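Local coordinates for protein cellulose 1,4-beta-cellobiosidase (Thermobifida fusca, PDB 4JJJ) that probably hydrolyses cellulose, releasing cellobiose units, through the GH48 catalytic domain that makes up this chain of a longer multidomain protein, at residues Asp3-Leu7 with Tyr62-Val66; Gln9-Ile13 with Gln623-Ala627; Ala334-Val338 with Trp352-Phe356; Met422-Ala426 with Ile440-Trp444. The protein carries 1 engineered substitution. The contacts are given in a common frame with arbitrary orientation. Where two conformers were deposited one is given. Numbering follows the deposited sequence.

Contact 1: residues Asp3-Leu7 with Tyr62-Val66; sequences DQAFL and YYGRV
Both segments are helical turns, 3-7 near the start of helix 2-14 and 62-66 near the end of helix 50-67, with L7 N to D3 O and V66 N to Y62 O both 3.0 Å. Their axes approach to 11.3 Å at 134° between N-to-C directions (signed crossing -134°). D3 CA lies 7.6 Å from V66 CA, L7 CA 8.0 Å from Y63 CA. F6, chi1 near 165°, pushes its ring at the second helix: F6 CZ is 3.7 Å from Y63 N, F6 CE1 3.9 Å from Y62 CB, and F6 CD2 3.8 Å from V66 CG2. Here the two helices pack side by side in the (alpha/alpha)6 barrel of family GH48, with helix 620-637 touching F6 and Y62. L7, rotamer mt, brings CD2 to 4.2 Å from both Y63 CE1 and V66 CG1. At the other end D3 OD2 is 4.5 Å from R65 NH1, beyond a salt bridge, and two waters join the charges. One lies 2.7 Å from D3 OD2 and 2.8 Å from R65 NH1, the other 2.8 Å from D3 OD1 and 2.6 Å from R65 NH1. R65 also makes a cation-pi contact with W239, and Y62 OH bonds to E635.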
loop_
_atom_site.group_PDB
_atom_site.type_symbol
_atom_site.label_atom_id
_atom_site.label_comp_id
_atom_site.label_asym_id
_atom_site.label_seq_id
_atom_site.Cartn_x
_atom_site.Cartn_y
_atom_site.Cartn_z
ATOM N N ASP A 3 16.147 12.325 20.234
ATOM C CA ASP A 3 16.750 11.015 20.052
ATOM C C ASP A 3 16.358 10.175 21.313
ATOM O O ASP A 3 16.136 8.983 21.167
ATOM C CB ASP A 3 18.275 11.091 19.847
ATOM C CG ASP A 3 18.747 10.985 18.304
ATOM O OD1 ASP A 3 19.968 11.401 18.137
ATOM O OD2 ASP A 3 17.976 10.571 17.302
ATOM N N GLN A 4 16.203 10.787 22.482
ATOM C CA GLN A 4 15.679 10.076 23.710
ATOM C C GLN A 4 14.231 9.633 23.505
ATOM O O GLN A 4 13.902 8.503 23.785
ATOM C CB GLN A 4 15.734 10.910 25.003
ATOM C CG GLN A 4 16.893 10.415 25.874
ATOM C CD GLN A 4 18.214 10.344 25.101
ATOM O OE1 GLN A 4 18.642 9.265 24.599
ATOM N NE2 GLN A 4 18.884 11.526 24.975
ATOM N N ALA A 5 13.498 10.534 22.837
ATOM C CA ALA A 5 12.045 10.225 22.507
ATOM C C ALA A 5 11.988 9.095 21.506
ATOM O O ALA A 5 11.098 8.210 21.641
ATOM C CB ALA A 5 11.318 11.435 22.043
ATOM N N PHE A 6 12.855 9.147 20.481
ATOM C CA PHE A 6 12.937 8.026 19.533
ATOM C C PHE A 6 13.174 6.728 20.317
ATOM O O PHE A 6 12.525 5.735 20.117
ATOM C CB PHE A 6 14.029 8.245 18.495
ATOM C CG PHE A 6 14.359 6.978 17.766
ATOM C CD1 PHE A 6 13.518 6.446 16.848
ATOM C CD2 PHE A 6 15.523 6.306 18.067
ATOM C CE1 PHE A 6 13.804 5.200 16.236
ATOM C CE2 PHE A 6 15.823 5.121 17.447
ATOM C CZ PHE A 6 14.981 4.544 16.563
ATOM N N LEU A 7 14.195 6.735 21.163
ATOM C CA LEU A 7 14.572 5.446 21.752
ATOM C C LEU A 7 13.418 4.969 22.675
ATOM O O LEU A 7 13.219 3.779 22.743
ATOM C CB LEU A 7 15.919 5.580 22.502
ATOM C CG LEU A 7 17.144 5.602 21.645
ATOM C CD1 LEU A 7 18.311 6.209 22.505
ATOM C CD2 LEU A 7 17.386 4.195 20.971
ATOM N N TYR A 62 16.588 3.415 11.454
ATOM C CA TYR A 62 16.819 4.525 12.395
ATOM C C TYR A 62 17.486 4.013 13.663
ATOM O O TYR A 62 18.346 4.698 14.198
ATOM C CB TYR A 62 15.555 5.294 12.745
ATOM C CG TYR A 62 15.357 6.535 11.875
ATOM C CD1 TYR A 62 14.306 6.622 10.994
ATOM C CD2 TYR A 62 16.240 7.559 11.979
ATOM C CE1 TYR A 62 14.117 7.740 10.205
ATOM C CE2 TYR A 62 16.086 8.688 11.168
ATOM C CZ TYR A 62 14.984 8.786 10.293
ATOM O OH TYR A 62 14.777 9.864 9.395
ATOM N N TYR A 63 17.177 2.830 14.118
ATOM C CA TYR A 63 17.923 2.248 15.203
ATOM C C TYR A 63 19.399 2.111 14.868
ATOM O O TYR A 63 20.269 2.449 15.699
ATOM C CB TYR A 63 17.317 0.907 15.651
ATOM C CG TYR A 63 17.995 0.354 16.926
ATOM C CD1 TYR A 63 17.682 0.918 18.157
ATOM C CD2 TYR A 63 18.981 -0.581 16.821
ATOM C CE1 TYR A 63 18.289 0.425 19.304
ATOM C CE2 TYR A 63 19.618 -1.096 17.956
ATOM C CZ TYR A 63 19.256 -0.565 19.167
ATOM O OH TYR A 63 19.903 -0.955 20.383
ATOM N N GLY A 64 19.739 1.610 13.690
ATOM C CA GLY A 64 21.118 1.659 13.219
ATOM C C GLY A 64 21.762 2.984 13.185
ATOM O O GLY A 64 22.916 3.144 13.553
ATOM N N ARG A 65 21.040 3.997 12.749
ATOM C CA ARG A 65 21.563 5.357 12.728
ATOM C C ARG A 65 21.961 5.815 14.101
ATOM O O ARG A 65 23.061 6.349 14.317
ATOM C CB ARG A 65 20.572 6.367 12.153
ATOM C CG ARG A 65 21.081 7.795 12.119
ATOM C CD ARG A 65 20.090 8.853 11.629
ATOM N NE ARG A 65 20.847 10.097 11.490
ATOM C CZ ARG A 65 21.186 10.886 12.480
ATOM N NH1 ARG A 65 20.660 10.825 13.716
ATOM N NH2 ARG A 65 22.041 11.852 12.184
ATOM N N VAL A 66 21.086 5.543 15.040
ATOM C CA VAL A 66 21.208 6.109 16.354
ATOM C C VAL A 66 22.284 5.307 17.149
ATOM O O VAL A 66 23.036 5.911 17.965
ATOM C CB VAL A 66 19.837 6.104 17.111
ATOM C CG1 VAL A 66 20.019 6.361 18.582
ATOM C CG2 VAL A 66 18.912 7.192 16.516
HETATM O O HOH W 1 18.113 10.069 14.610
HETATM O O HOH W 2 21.478 11.956 15.898
#

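Contact 2: residues Gln9-Ile13 with Gln623-Ala627; sequences QYEKI and QVEIA. With ZN (zinc ion), chain P.
Start at Q9, on a helical turn whose axis passes 9.7 Å from that of the turn 623-627, the two running nearly antiparallel at 156° (signed crossing -156°). Q9 CA is 5.8 Å from A627 CA, and the far end pairs I13 CA with Q623 CA at 7.3 Å. The close end is made possible by the small A627, whose CB meets Q9 CG at 3.8 Å. With chi1 t and chi2 p, Q9 turns its amide along the partner helix and gives its two NE2 hydrogens to Q623: one to the main-chain O at 3.1 Å and almost straight (175°), the other to OE1 at 2.9 Å. Q623, mm, has its own NE2 bonded to I541 O. Y10 turns away to stack on Y63, and its hydroxyl bonds to E60. E11 faces outward, where its OE2 holds a zinc ion at 1.9 Å, together with D15. K12 likewise leaves the interface, its NZ reaching D537 O. I13, mt, closes the turn with CD1 3.6 Å from Q623 O and 4.3 Å from V624 CG2. Helices 2-14 and 620-637, the first and last of this barrel domain, are thus packed together. The chemistry is that of a buried amide pair: a polar Q9 can sit in this interior because both of its NE2 hydrogens find acceptors on one residue, Q623, with I13 and A627 supplying apolar packing along the same face.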
loop_
_atom_site.group_PDB
_atom_site.type_symbol
_atom_site.label_atom_id
_atom_site.label_comp_id
_atom_site.label_asym_id
_atom_site.label_seq_id
_atom_site.Cartn_x
_atom_site.Cartn_y
_atom_site.Cartn_z
ATOM N N GLN A 9 10.113 5.467 22.329
ATOM C CA GLN A 9 9.081 4.914 21.440
ATOM C C GLN A 9 9.520 3.595 20.820
ATOM O O GLN A 9 8.742 2.622 20.771
ATOM C CB GLN A 9 8.773 6.002 20.379
ATOM C CG GLN A 9 7.705 5.628 19.356
ATOM C CD GLN A 9 6.299 5.499 19.880
ATOM O OE1 GLN A 9 5.994 5.632 21.089
ATOM N NE2 GLN A 9 5.380 5.229 18.950
ATOM N N TYR A 10 10.769 3.508 20.284
ATOM C CA TYR A 10 11.354 2.307 19.780
ATOM C C TYR A 10 11.196 1.185 20.805
ATOM O O TYR A 10 10.800 0.064 20.494
ATOM C CB TYR A 10 12.804 2.567 19.407
ATOM C CG TYR A 10 13.549 1.362 18.927
ATOM C CD1 TYR A 10 14.163 0.520 19.844
ATOM C CD2 TYR A 10 13.583 0.980 17.581
ATOM C CE1 TYR A 10 14.811 -0.632 19.436
ATOM C CE2 TYR A 10 14.193 -0.146 17.175
ATOM C CZ TYR A 10 14.844 -1.007 18.058
ATOM O OH TYR A 10 15.508 -2.134 17.615
ATOM N N GLU A 11 11.615 1.454 22.063
ATOM C CA GLU A 11 11.542 0.446 23.115
ATOM C C GLU A 11 10.162 -0.063 23.366
ATOM O O GLU A 11 9.953 -1.248 23.514
ATOM C CB GLU A 11 12.225 0.986 24.404
ATOM C CG GLU A 11 12.550 -0.103 25.442
ATOM C CD GLU A 11 11.343 -0.598 26.230
ATOM O OE1 GLU A 11 10.300 0.075 26.381
ATOM O OE2 GLU A 11 11.479 -1.743 26.727
ATOM N N LYS A 12 9.199 0.810 23.353
ATOM C CA LYS A 12 7.787 0.384 23.459
ATOM C C LYS A 12 7.324 -0.574 22.348
ATOM O O LYS A 12 6.702 -1.550 22.553
ATOM C CB LYS A 12 6.872 1.611 23.508
ATOM C CG LYS A 12 6.887 2.438 24.802
ATOM C CD LYS A 12 6.156 3.765 24.658
ATOM C CE LYS A 12 6.166 4.684 25.842
ATOM N NZ LYS A 12 5.402 5.902 25.616
ATOM N N ILE A 13 7.714 -0.215 21.127
ATOM C CA ILE A 13 7.322 -0.987 19.950
ATOM C C ILE A 13 7.943 -2.371 20.061
ATOM O O ILE A 13 7.377 -3.415 19.687
ATOM C CB ILE A 13 7.708 -0.209 18.684
ATOM C CG1 ILE A 13 6.904 1.039 18.513
ATOM C CG2 ILE A 13 7.423 -1.106 17.511
ATOM C CD1 ILE A 13 7.387 1.938 17.464
ATOM N N GLN A 623 2.882 3.943 14.776
ATOM C CA GLN A 623 3.821 4.033 15.886
ATOM C C GLN A 623 5.236 4.163 15.376
ATOM O O GLN A 623 6.043 4.898 15.958
ATOM C CB GLN A 623 3.650 2.843 16.836
ATOM C CG GLN A 623 2.228 2.734 17.447
ATOM C CD GLN A 623 1.858 4.008 18.212
ATOM O OE1 GLN A 623 2.601 4.449 19.110
ATOM N NE2 GLN A 623 0.760 4.619 17.884
ATOM N N VAL A 624 5.582 3.453 14.300
ATOM C CA VAL A 624 6.906 3.631 13.651
ATOM C C VAL A 624 7.001 5.019 13.070
ATOM O O VAL A 624 7.984 5.730 13.233
ATOM C CB VAL A 624 7.144 2.526 12.613
ATOM C CG1 VAL A 624 8.390 2.852 11.845
ATOM C CG2 VAL A 624 7.226 1.144 13.234
ATOM N N GLU A 625 5.946 5.512 12.415
ATOM C CA GLU A 625 5.952 6.832 11.791
ATOM C C GLU A 625 6.361 7.854 12.822
ATOM O O GLU A 625 7.240 8.693 12.640
ATOM C CB GLU A 625 4.561 7.149 11.177
ATOM C CG GLU A 625 4.628 8.255 10.190
ATOM C CD GLU A 625 4.769 7.760 8.768
ATOM O OE1 GLU A 625 5.810 7.952 8.162
ATOM O OE2 GLU A 625 3.857 7.101 8.208
ATOM N N ILE A 626 5.762 7.733 14.021
ATOM C CA ILE A 626 6.100 8.612 15.130
ATOM C C ILE A 626 7.613 8.509 15.520
ATOM O O ILE A 626 8.279 9.533 15.719
ATOM C CB ILE A 626 5.181 8.379 16.368
ATOM C CG1 ILE A 626 3.722 8.676 16.029
ATOM C CG2 ILE A 626 5.649 9.215 17.514
ATOM C CD1 ILE A 626 2.784 8.053 17.090
ATOM N N ALA A 627 8.044 7.291 15.793
ATOM C CA ALA A 627 9.459 7.069 16.114
ATOM C C ALA A 627 10.341 7.740 15.079
ATOM O O ALA A 627 11.304 8.361 15.429
ATOM C CB ALA A 627 9.784 5.604 16.172
HETATM ZN ZN ZN P . 10.378 -2.530 28.094
#

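Contact 3: residues Ala334-Val338 with Trp352-Phe356; sequences ALSQV and WATSF
The segment 334-338 is the last turn of helix 329-337, with V338 N bonded to A334 O at 3.0 Å and V338 itself already leaving helical angles (phi/psi -106/114). The segment 352-356 is regular helix, F356 N to W352 O 2.8 Å. They come very close at S336 CA and A353 CA, 4.8 Å apart, an approach that small residues on both sides permit. S336 takes chi1 p, which swings OG back to A332 O in its own helix, so it is S336 CB that presses on the neighbour, 3.5 Å from A353 N and 3.9 Å from A353 CB. L335 is mt and sets its CD1 methyl over the indole of W352 (chi1 m, chi2 104°): CD1 is 3.4 Å from the centroid of the six-membered ring and 16° off its normal, a clear CH-pi contact, with L335 CD1 to W352 CE2 3.3 Å. W352 NE1 bonds to G260 O. F356 CB lies 4.1 Å from S336 OG, and chi1 t carries the ring on to Q337, whose NE2, in the conformer given, is 3.9 Å from F356 CE2. Successive helices 329-337 and 348-365 of the (alpha/alpha)6 domain, joined by a ten-residue link, pack here. Helix 223-242 packs against L335 through V230, M267 from a loop leans on W352, and R436 of helix 435-450 makes a cation-pi contact with F356.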
loop_
_atom_site.group_PDB
_atom_site.type_symbol
_atom_site.label_atom_id
_atom_site.label_comp_id
_atom_site.label_asym_id
_atom_site.label_seq_id
_atom_site.Cartn_x
_atom_site.Cartn_y
_atom_site.Cartn_z
ATOM N N ALA A 334 16.919 6.914 -5.831
ATOM C CA ALA A 334 17.916 5.936 -5.309
ATOM C C ALA A 334 18.200 4.878 -6.351
ATOM O O ALA A 334 19.409 4.558 -6.600
ATOM C CB ALA A 334 17.513 5.315 -3.981
ATOM N N LEU A 335 17.171 4.284 -6.862
ATOM C CA LEU A 335 17.311 3.138 -7.810
ATOM C C LEU A 335 17.967 3.576 -9.121
ATOM O O LEU A 335 18.665 2.778 -9.775
ATOM C CB LEU A 335 16.005 2.428 -8.057
ATOM C CG LEU A 335 15.443 1.649 -6.894
ATOM C CD1 LEU A 335 13.952 1.417 -7.120
ATOM C CD2 LEU A 335 16.185 0.304 -6.701
ATOM N N SER A 336 17.714 4.792 -9.524
ATOM C CA SER A 336 18.290 5.347 -10.775
ATOM C C SER A 336 19.689 5.933 -10.614
ATOM O O SER A 336 20.499 5.820 -11.547
ATOM C CB SER A 336 17.356 6.324 -11.459
ATOM O OG SER A 336 17.084 7.483 -10.738
ATOM N N GLN A 337 20.013 6.501 -9.460
ATOM C CA GLN A 337 21.252 7.280 -9.308
ATOM C C GLN A 337 22.252 6.946 -8.216
ATOM O O GLN A 337 23.355 7.510 -8.223
ATOM C CB GLN A 337 20.911 8.740 -9.099
ATOM C CG GLN A 337 20.355 9.360 -10.344
ATOM C CD GLN A 337 20.352 10.912 -10.304
ATOM O OE1 GLN A 337 21.286 11.550 -9.785
ATOM N NE2 GLN A 337 19.317 11.496 -10.824
ATOM N N VAL A 338 21.908 6.028 -7.317
ATOM C CA VAL A 338 22.807 5.635 -6.214
ATOM C C VAL A 338 23.386 4.289 -6.500
ATOM O O VAL A 338 22.687 3.267 -6.665
ATOM C CB VAL A 338 22.015 5.580 -4.913
ATOM C CG1 VAL A 338 22.897 5.121 -3.807
ATOM C CG2 VAL A 338 21.480 6.959 -4.564
ATOM N N TRP A 352 14.070 2.948 -14.106
ATOM C CA TRP A 352 13.897 3.771 -12.876
ATOM C C TRP A 352 14.242 5.219 -13.145
ATOM O O TRP A 352 13.624 6.100 -12.569
ATOM C CB TRP A 352 14.660 3.178 -11.726
ATOM C CG TRP A 352 13.842 2.086 -11.068
ATOM C CD1 TRP A 352 14.007 0.719 -11.190
ATOM C CD2 TRP A 352 12.699 2.270 -10.303
ATOM N NE1 TRP A 352 13.046 0.063 -10.460
ATOM C CE2 TRP A 352 12.254 1.018 -9.880
ATOM C CE3 TRP A 352 12.018 3.416 -9.848
ATOM C CZ2 TRP A 352 11.161 0.880 -9.059
ATOM C CZ3 TRP A 352 10.967 3.269 -8.986
ATOM C CH2 TRP A 352 10.526 2.005 -8.599
ATOM N N ALA A 353 15.216 5.507 -14.066
ATOM C CA ALA A 353 15.488 6.920 -14.392
ATOM C C ALA A 353 14.283 7.541 -15.142
ATOM O O ALA A 353 13.834 8.683 -14.838
ATOM C CB ALA A 353 16.731 7.040 -15.195
ATOM N N THR A 354 13.669 6.746 -16.001
ATOM C CA THR A 354 12.442 7.215 -16.693
ATOM C C THR A 354 11.315 7.418 -15.679
ATOM O O THR A 354 10.663 8.437 -15.710
ATOM C CB THR A 354 12.049 6.222 -17.761
ATOM O OG1 THR A 354 13.132 6.065 -18.674
ATOM C CG2 THR A 354 10.850 6.668 -18.478
ATOM N N SER A 355 11.177 6.473 -14.803
ATOM C CA SER A 355 10.136 6.575 -13.724
ATOM C C SER A 355 10.338 7.774 -12.776
ATOM O O SER A 355 9.371 8.419 -12.390
ATOM C CB SER A 355 10.041 5.273 -12.899
ATOM O OG SER A 355 8.935 5.283 -12.000
ATOM N N PHE A 356 11.592 8.035 -12.369
ATOM C CA PHE A 356 11.905 9.179 -11.523
ATOM C C PHE A 356 11.315 10.455 -12.142
ATOM O O PHE A 356 10.599 11.245 -11.498
ATOM C CB PHE A 356 13.391 9.240 -11.296
ATOM C CG PHE A 356 13.893 10.413 -10.494
ATOM C CD1 PHE A 356 13.296 10.785 -9.315
ATOM C CD2 PHE A 356 15.019 11.130 -10.867
ATOM C CE1 PHE A 356 13.766 11.836 -8.552
ATOM C CE2 PHE A 356 15.525 12.160 -10.123
ATOM C CZ PHE A 356 14.897 12.532 -8.952
#

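Contact 4: residues Met422-Ala426 with Ile440-Trp444; sequences MERVA and ILDKW. With CA (calcium ion), chain G.
M422 is the main bump here. Its helical turn, 422-426, crosses the turn 440-444 with axes 10.8 Å apart and N-to-C directions at 130° (signed crossing -130°), and the closest CA pair is A426 with L441 at 7.1 Å. In the conformer given, with chi angles t, p, p, the M422 side chain fills a hollow lined by I440, L441 and W444: its CE lies 3.7 Å from I440 CG2, its SD 3.7 Å from L441 CD2, and its CG 3.5 Å from W444 CE3. W444, chi1 t, offers a ring face, so M422 CG makes a CH-pi contact 3.7 Å from the six-membered centroid, and M422 SD a Met-aromatic one 4.5 Å from the five-membered centroid. In return L441, mt, fits between V425 and A426, with L441 CG 4.0 Å from V425 CG1 and L441 CD2 4.0 Å from A426 CB. W444 NE1 is bonded to Q418. On the outer side D442 OD2 binds calcium at 2.2 Å, alongside E438 and three waters; water 3, 2.4 Å from the calcium, also donates to D442 OD1 at 2.7 Å. Helices 416-432 and 435-450, joined by a very short turn, form a helical hairpin, the repeating unit of an (alpha/alpha)6 barrel.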
loop_
_atom_site.group_PDB
_atom_site.type_symbol
_atom_site.label_atom_id
_atom_site.label_comp_id
_atom_site.label_asym_id
_atom_site.label_seq_id
_atom_site.Cartn_x
_atom_site.Cartn_y
_atom_site.Cartn_z
ATOM N N MET A 422 4.167 13.274 -0.043
ATOM C CA MET A 422 4.863 14.529 0.113
ATOM C C MET A 422 6.113 14.379 0.915
ATOM O O MET A 422 7.090 15.041 0.624
ATOM C CB MET A 422 4.028 15.703 0.642
ATOM C CG MET A 422 4.523 17.078 0.206
ATOM S SD MET A 422 4.737 17.352 -1.565
ATOM C CE MET A 422 3.112 16.967 -2.216
ATOM N N GLU A 423 6.068 13.529 1.941
ATOM C CA GLU A 423 7.324 13.285 2.754
ATOM C C GLU A 423 8.483 12.780 1.863
ATOM O O GLU A 423 9.616 13.210 2.046
ATOM C CB GLU A 423 7.099 12.276 3.852
ATOM C CG GLU A 423 8.227 12.278 4.879
ATOM C CD GLU A 423 8.074 11.225 5.926
ATOM O OE1 GLU A 423 6.967 11.151 6.504
ATOM O OE2 GLU A 423 9.070 10.552 6.147
ATOM N N ARG A 424 8.138 11.979 0.863
ATOM C CA ARG A 424 9.165 11.433 0.020
ATOM C C ARG A 424 9.700 12.567 -0.920
ATOM O O ARG A 424 10.897 12.637 -1.179
ATOM C CB ARG A 424 8.620 10.304 -0.823
ATOM C CG ARG A 424 8.074 9.101 -0.014
ATOM C CD ARG A 424 6.999 8.407 -0.809
ATOM N NE ARG A 424 6.387 7.374 -0.006
ATOM C CZ ARG A 424 5.167 6.855 -0.179
ATOM N NH1 ARG A 424 4.462 7.248 -1.177
ATOM N NH2 ARG A 424 4.669 6.001 0.747
ATOM N N VAL A 425 8.768 13.419 -1.383
ATOM C CA VAL A 425 9.147 14.608 -2.180
ATOM C C VAL A 425 10.043 15.521 -1.345
ATOM O O VAL A 425 11.043 16.040 -1.863
ATOM C CB VAL A 425 7.875 15.337 -2.692
ATOM C CG1 VAL A 425 8.253 16.580 -3.499
ATOM C CG2 VAL A 425 7.052 14.349 -3.532
ATOM N N ALA A 426 9.679 15.765 -0.069
ATOM C CA ALA A 426 10.492 16.564 0.798
ATOM C C ALA A 426 11.825 15.941 1.051
ATOM O O ALA A 426 12.847 16.682 1.201
ATOM C CB ALA A 426 9.728 16.867 2.092
ATOM N N ILE A 440 6.673 21.743 -6.250
ATOM C CA ILE A 440 5.491 21.096 -5.636
ATOM C C ILE A 440 5.332 21.486 -4.176
ATOM O O ILE A 440 4.216 21.882 -3.687
ATOM C CB ILE A 440 5.615 19.556 -5.815
ATOM C CG1 ILE A 440 5.562 19.153 -7.258
ATOM C CG2 ILE A 440 4.446 18.882 -5.080
ATOM C CD1 ILE A 440 5.973 17.729 -7.539
ATOM N N LEU A 441 6.417 21.363 -3.413
ATOM C CA LEU A 441 6.406 21.668 -2.002
ATOM C C LEU A 441 6.046 23.120 -1.688
ATOM O O LEU A 441 5.274 23.414 -0.754
ATOM C CB LEU A 441 7.794 21.376 -1.474
ATOM C CG LEU A 441 8.114 19.907 -1.373
ATOM C CD1 LEU A 441 9.625 19.673 -1.300
ATOM C CD2 LEU A 441 7.471 19.312 -0.129
ATOM N N ASP A 442 6.542 24.081 -2.522
ATOM C CA ASP A 442 6.274 25.471 -2.220
ATOM C C ASP A 442 4.783 25.781 -2.303
ATOM O O ASP A 442 4.357 26.752 -1.642
ATOM C CB ASP A 442 7.100 26.362 -3.181
ATOM C CG ASP A 442 8.597 26.471 -2.791
ATOM O OD1 ASP A 442 9.066 26.091 -1.731
ATOM O OD2 ASP A 442 9.293 27.004 -3.712
ATOM N N LYS A 443 4.042 25.069 -3.148
ATOM C CA LYS A 443 2.604 25.246 -3.201
ATOM C C LYS A 443 1.839 24.353 -2.215
ATOM O O LYS A 443 0.813 24.755 -1.685
ATOM C CB LYS A 443 2.188 25.008 -4.631
ATOM C CG LYS A 443 0.704 25.273 -4.840
ATOM C CD LYS A 443 0.233 25.281 -6.291
ATOM C CE LYS A 443 -1.258 25.627 -6.404
ATOM N NZ LYS A 443 -1.742 25.790 -7.839
ATOM N N TRP A 444 2.324 23.164 -1.962
ATOM C CA TRP A 444 1.615 22.250 -1.042
ATOM C C TRP A 444 1.737 22.606 0.402
ATOM O O TRP A 444 0.781 22.493 1.160
ATOM C CB TRP A 444 2.130 20.760 -1.306
ATOM C CG TRP A 444 1.451 19.713 -0.531
ATOM C CD1 TRP A 444 0.400 18.930 -0.987
ATOM C CD2 TRP A 444 1.733 19.282 0.785
ATOM N NE1 TRP A 444 0.023 18.070 -0.044
ATOM C CE2 TRP A 444 0.780 18.271 1.096
ATOM C CE3 TRP A 444 2.646 19.648 1.745
ATOM C CZ2 TRP A 444 0.779 17.603 2.313
ATOM C CZ3 TRP A 444 2.612 19.015 2.980
ATOM C CH2 TRP A 444 1.710 18.023 3.249
HETATM CA CA CA G . 11.281 27.877 -3.155
HETATM O O HOH W 3 11.688 26.529 -1.190
HETATM O O HOH W 4 12.317 28.743 -1.208
HETATM O O HOH W 5 11.749 29.934 -3.815
#

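In the fold
From the N terminus, helix 2-14 enters first and is used twice. Contact 1 closes the early loop to helix 50-67; contact 2 reaches from the same helix to the last one, 620-637, joining the two ends of the domain. Their segments alternate along the chain, so the loops cross, and the contacts touch: F6 CD1 lies 3.3 Å from A627 O, and Y63 CD1 3.4 Å from Y10 CZ. Contacts 3 and 4 are short local closures of consecutive helices, in series and nested inside contact 2, with centres about 19 Å apart. Contact 4 meets contact 2 where E625 and E423 approach, both salt-bridged to K507 of helix 499-516.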